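Local coordinates for F5/8 type C domain protein (Clostridium perfringens, PDB 7JRM), which probably binds mucin glycans as part of the O-glycopeptidase ZmpB, in a fragment holding its second CBM51 module, with a calcium ion bound, at residues A256-I261 against E282-M287; V298-P302 against D338-N344. One frame throughout, in Å; residues are numbered along the deposited sequence.

Contact 1 of 2, residues A256-I261 against E282-M287; sequences ALKNAI and ELNKEM
Leu-257 and Ala-260 pack against Leu-283 and Glu-286 where two helices of a helical hairpin lie side by side. The hairpin is formed by helices 251-270 and 273-288. Helix 232-242 completes a three-helix bundle. The two short segments run nearly antiparallel, at 159°, with axes 8.9 Å apart at their closest. Small residues permit this spacing: Ala-260 points at the partner helix, and its CB lies 3.9 Å from CA of Leu-283.

The apolar contacts form the buried side. Leu-257 and Leu-283 carry them, and neither sets out straight at its partner. In both, CG is anti to the backbone N (chi1 171° for Leu-257, 175° for Leu-283). This turns CG toward the interface, and chi2 then presents CD1. The two CD1 methyls meet at 3.8 Å, with the side chains crossing obliquely. CD1 of Leu-257 also rests on the sulfur of Met-287, at 3.7 Å from SD. CG1 of Ile-261, one turn on from Leu-257, also touches CD1 of Leu-283. Helix 232-242 closes over this side: Ala-237 and Ile-238 touch Leu-283, and Ala-241 touches both Ile-261 and Met-287.

The polar residues lie on the more open side. Ala-260 is met by the aliphatic CG atoms of Glu-282 and Glu-286, that of Glu-282 lying 4.1 Å from CB of Ala-260. Glu-286 also lays its CB over CA of Leu-257. Within its own helix Glu-286 forms a salt bridge, through a weak bond of 3.3 Å, between its OE1 and NZ of Lys-285. Ala-256 is met by the carboxylate of Glu-286. The bend at chi2 takes this group along the partner helix, where OE2 of Glu-286 ends 3.2 Å from CB of Ala-256.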
# COMPACT_ATOMS: atom_id res chain seq x y z
N ALA A 256 -8.06 2.96 -14.23
CA ALA A 256 -8.33 4.06 -13.31
C ALA A 256 -8.69 3.54 -11.93
O ALA A 256 -8.21 4.06 -10.92
CB ALA A 256 -9.45 4.94 -13.87
N LEU A 257 -9.55 2.52 -11.86
CA LEU A 257 -9.89 1.93 -10.57
C LEU A 257 -8.66 1.30 -9.92
O LEU A 257 -8.46 1.45 -8.70
CB LEU A 257 -10.99 0.88 -10.75
CG LEU A 257 -11.31 0.03 -9.51
CD1 LEU A 257 -11.93 0.89 -8.42
CD2 LEU A 257 -12.21 -1.13 -9.87
N LYS A 258 -7.84 0.61 -10.70
CA LYS A 258 -6.61 0.02 -10.17
C LYS A 258 -5.69 1.09 -9.60
O LYS A 258 -5.06 0.89 -8.56
CB LYS A 258 -5.90 -0.78 -11.26
CG LYS A 258 -4.68 -1.55 -10.78
CD LYS A 258 -5.04 -2.49 -9.64
CE LYS A 258 -3.94 -2.53 -8.60
NZ LYS A 258 -2.66 -3.06 -9.16
N ASN A 259 -5.59 2.24 -10.28
CA ASN A 259 -4.77 3.33 -9.78
C ASN A 259 -5.36 3.92 -8.51
O ASN A 259 -4.62 4.33 -7.60
CB ASN A 259 -4.60 4.41 -10.85
CG ASN A 259 -3.83 3.92 -12.06
OD1 ASN A 259 -3.18 2.87 -12.01
ND2 ASN A 259 -3.89 4.67 -13.15
N ALA A 260 -6.69 3.98 -8.41
CA ALA A 260 -7.33 4.51 -7.22
C ALA A 260 -7.14 3.58 -6.03
O ALA A 260 -6.96 4.04 -4.89
CB ALA A 260 -8.81 4.77 -7.48
N ILE A 261 -7.20 2.27 -6.26
CA ILE A 261 -6.93 1.31 -5.19
C ILE A 261 -5.51 1.47 -4.68
O ILE A 261 -5.26 1.42 -3.47
CB ILE A 261 -7.20 -0.13 -5.68
CG1 ILE A 261 -8.68 -0.31 -6.03
CG2 ILE A 261 -6.78 -1.14 -4.63
CD1 ILE A 261 -8.98 -1.62 -6.74
N GLU A 282 -11.69 9.85 -4.42
CA GLU A 282 -11.27 9.43 -5.76
C GLU A 282 -11.64 7.97 -6.02
O GLU A 282 -12.10 7.63 -7.11
CB GLU A 282 -9.77 9.65 -5.93
CG GLU A 282 -9.13 8.81 -7.03
CD GLU A 282 -9.43 9.35 -8.42
OE1 GLU A 282 -9.97 10.47 -8.53
OE2 GLU A 282 -9.10 8.65 -9.41
N LEU A 283 -11.45 7.10 -5.02
CA LEU A 283 -11.81 5.70 -5.18
C LEU A 283 -13.30 5.53 -5.41
O LEU A 283 -13.73 4.72 -6.24
CB LEU A 283 -11.35 4.89 -3.96
CG LEU A 283 -11.75 3.42 -3.91
CD1 LEU A 283 -11.30 2.69 -5.17
CD2 LEU A 283 -11.18 2.75 -2.67
N ASN A 284 -14.12 6.30 -4.68
CA ASN A 284 -15.56 6.26 -4.90
C ASN A 284 -15.93 6.76 -6.29
O ASN A 284 -16.88 6.25 -6.90
CB ASN A 284 -16.28 7.08 -3.84
CG ASN A 284 -16.47 6.32 -2.54
OD1 ASN A 284 -16.50 5.09 -2.52
ND2 ASN A 284 -16.60 7.06 -1.44
N LYS A 285 -15.19 7.74 -6.81
CA LYS A 285 -15.48 8.27 -8.14
C LYS A 285 -15.19 7.23 -9.22
O LYS A 285 -16.00 7.02 -10.12
CB LYS A 285 -14.67 9.54 -8.38
CG LYS A 285 -14.74 10.06 -9.81
CD LYS A 285 -13.65 11.09 -10.07
CE LYS A 285 -13.64 11.53 -11.52
NZ LYS A 285 -13.34 10.40 -12.44
N GLU A 286 -14.03 6.57 -9.14
CA GLU A 286 -13.71 5.52 -10.10
C GLU A 286 -14.57 4.28 -9.92
O GLU A 286 -14.76 3.52 -10.87
CB GLU A 286 -12.23 5.15 -10.01
CG GLU A 286 -11.27 6.32 -10.17
CD GLU A 286 -11.40 7.03 -11.52
OE1 GLU A 286 -11.00 8.21 -11.61
OE2 GLU A 286 -11.90 6.41 -12.48
N MET A 287 -15.09 4.06 -8.71
CA MET A 287 -15.99 2.94 -8.48
C MET A 287 -17.29 3.11 -9.27
O MET A 287 -17.79 2.15 -9.87
CB MET A 287 -16.29 2.80 -6.99
CG MET A 287 -15.38 1.83 -6.25
SD MET A 287 -15.28 0.22 -7.06
CE MET A 287 -16.02 -0.81 -5.79
O HOH W 1 -7.33 6.30 -11.05

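Contact 2 of 2, residues V298-P302 against D338-N344; sequences VINIP and DLTGLEN
This is a surface contact in which Pro-302 and Ile-299 of one loop lie on Thr-340 and Asn-344 of another. The first loop leads into helix 304-314. The second links the parallel strands 330-332 and 350-352. Their direct contact is van der Waals; one water adds a polar bridge.

At one end, the ring of Pro-302 crosses Thr-340 at about a right angle. Its CD lies 3.9 Å from CG2 of Thr-340, and its CG sits 3.6 Å from OD2 of Asp-338. The surface it meets is held in shape by an Asx turn. OD1 of Asp-338 accepts both N and OG1 of Thr-340 from the same face of the carboxylate. The bond from OG1 is short, at 2.6 Å, and comes on the syn side. The one from N arrives from above the plane, 68° out of it. Asp-303 in turn fixes the backbone N of Asp-338.

In the middle, Gly-341 brings the backbones close, its CA 5.3 Å from CA of Ile-301. It takes the third position of a type II turn, with the positive phi that suits glycine. The bridging water donates to O of Asn-300 and to OE2 of Glu-343. OE1 of the same carboxylate accepts N of Gly-341.

At the other end, CG2 of Ile-299 packs 3.4 Å from ND2 of Asn-344. The amide is tied down because ND2 donates to O of Gly-341, at 3.1 Å. Met-325 of helix 322-326 touches both Ile-299 and Asn-344.

The parallel strands, the turn between them and the sequence Leu-Thr-Gly-Leu are consistent with a leucine-rich repeat. Loop 298-302 and helix 304-314 probably form the N-terminal cap, as in internalin-like repeats.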
# COMPACT_ATOMS: atom_id res chain seq x y z
N VAL A 298 -19.63 -6.49 -31.97
CA VAL A 298 -18.88 -6.84 -33.17
C VAL A 298 -17.68 -5.92 -33.30
O VAL A 298 -17.77 -4.71 -33.06
CB VAL A 298 -19.78 -6.78 -34.41
CG1 VAL A 298 -20.47 -5.43 -34.51
CG2 VAL A 298 -18.98 -7.07 -35.68
N ILE A 299 -16.53 -6.49 -33.67
CA ILE A 299 -15.30 -5.75 -33.90
C ILE A 299 -15.21 -5.43 -35.39
O ILE A 299 -15.43 -6.31 -36.23
CB ILE A 299 -14.07 -6.54 -33.43
CG1 ILE A 299 -14.20 -6.86 -31.94
CG2 ILE A 299 -12.80 -5.76 -33.70
CD1 ILE A 299 -14.41 -5.65 -31.06
N ASN A 300 -14.88 -4.18 -35.71
CA ASN A 300 -14.72 -3.76 -37.10
C ASN A 300 -13.37 -4.22 -37.61
O ASN A 300 -12.32 -3.74 -37.16
CB ASN A 300 -14.86 -2.24 -37.21
CG ASN A 300 -14.71 -1.75 -38.64
OD1 ASN A 300 -13.80 -0.99 -38.96
ND2 ASN A 300 -15.61 -2.19 -39.52
N ILE A 301 -13.38 -5.17 -38.54
CA ILE A 301 -12.16 -5.68 -39.16
C ILE A 301 -12.21 -5.37 -40.65
O ILE A 301 -12.79 -6.15 -41.42
CB ILE A 301 -11.98 -7.19 -38.90
CG1 ILE A 301 -12.11 -7.49 -37.41
CG2 ILE A 301 -10.64 -7.66 -39.43
CD1 ILE A 301 -12.04 -8.96 -37.07
N PRO A 302 -11.62 -4.26 -41.10
CA PRO A 302 -11.73 -3.91 -42.53
C PRO A 302 -11.00 -4.88 -43.45
O PRO A 302 -11.47 -5.10 -44.57
CB PRO A 302 -11.13 -2.50 -42.60
CG PRO A 302 -10.26 -2.39 -41.39
CD PRO A 302 -10.90 -3.24 -40.33
N ASP A 338 -3.88 -5.08 -43.33
CA ASP A 338 -4.26 -4.12 -42.30
C ASP A 338 -4.55 -4.88 -41.01
O ASP A 338 -5.43 -5.75 -40.99
CB ASP A 338 -5.48 -3.31 -42.74
CG ASP A 338 -5.81 -2.18 -41.77
OD1 ASP A 338 -5.06 -1.97 -40.80
OD2 ASP A 338 -6.84 -1.51 -41.99
N LEU A 339 -3.82 -4.56 -39.95
CA LEU A 339 -3.98 -5.20 -38.66
C LEU A 339 -5.08 -4.57 -37.81
O LEU A 339 -5.22 -4.93 -36.64
CB LEU A 339 -2.66 -5.17 -37.88
CG LEU A 339 -1.51 -6.01 -38.44
CD1 LEU A 339 -0.26 -5.83 -37.59
CD2 LEU A 339 -1.91 -7.47 -38.52
N THR A 340 -5.86 -3.66 -38.38
CA THR A 340 -6.91 -2.97 -37.63
C THR A 340 -7.90 -3.98 -37.06
O THR A 340 -8.42 -4.84 -37.78
CB THR A 340 -7.62 -1.96 -38.52
OG1 THR A 340 -6.68 -0.98 -38.98
CG2 THR A 340 -8.73 -1.25 -37.74
N GLY A 341 -8.17 -3.86 -35.76
CA GLY A 341 -9.02 -4.77 -35.03
C GLY A 341 -8.26 -5.64 -34.04
O GLY A 341 -8.82 -6.03 -33.01
N LEU A 342 -7.00 -5.95 -34.34
CA LEU A 342 -6.19 -6.78 -33.46
C LEU A 342 -5.82 -6.09 -32.16
O LEU A 342 -5.27 -6.74 -31.26
CB LEU A 342 -4.91 -7.22 -34.18
CG LEU A 342 -5.00 -8.57 -34.91
CD1 LEU A 342 -3.64 -8.97 -35.46
CD2 LEU A 342 -5.54 -9.64 -33.97
N GLU A 343 -6.10 -4.79 -32.02
CA GLU A 343 -5.87 -4.10 -30.76
C GLU A 343 -6.84 -4.53 -29.67
O GLU A 343 -6.68 -4.11 -28.52
CB GLU A 343 -5.97 -2.58 -30.97
CG GLU A 343 -7.36 -2.08 -31.34
CD GLU A 343 -7.67 -2.24 -32.81
OE1 GLU A 343 -6.75 -2.56 -33.59
OE2 GLU A 343 -8.84 -2.03 -33.20
N ASN A 344 -7.84 -5.36 -30.00
CA ASN A 344 -8.79 -5.85 -29.02
C ASN A 344 -8.37 -7.18 -28.40
O ASN A 344 -8.91 -7.55 -27.35
CB ASN A 344 -10.17 -6.02 -29.67
CG ASN A 344 -10.81 -4.69 -30.02
OD1 ASN A 344 -11.26 -3.95 -29.15
ND2 ASN A 344 -10.86 -4.38 -31.31
O HOH W 2 -11.61 -2.09 -34.98

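How the contacts relate
Contacts 1 and 2 follow one another along the chain and lie in separate units of an elongated protein. The centre of contact 1 lies in the helical bundle, 14 Å from the centre of the chain. The centre of contact 2 lies in the following repeat-like unit, 38 Å from that point. The two contact centres are 29 Å apart and their nearest atoms about 16 Å, so they do not touch. Each contact stays within its own unit, and the chain from 287 to 298 makes the connection. Neither contributes to the calcium site, which is made by Ser-163, Val-206, Asp-208, Gly-210 and Asp-214.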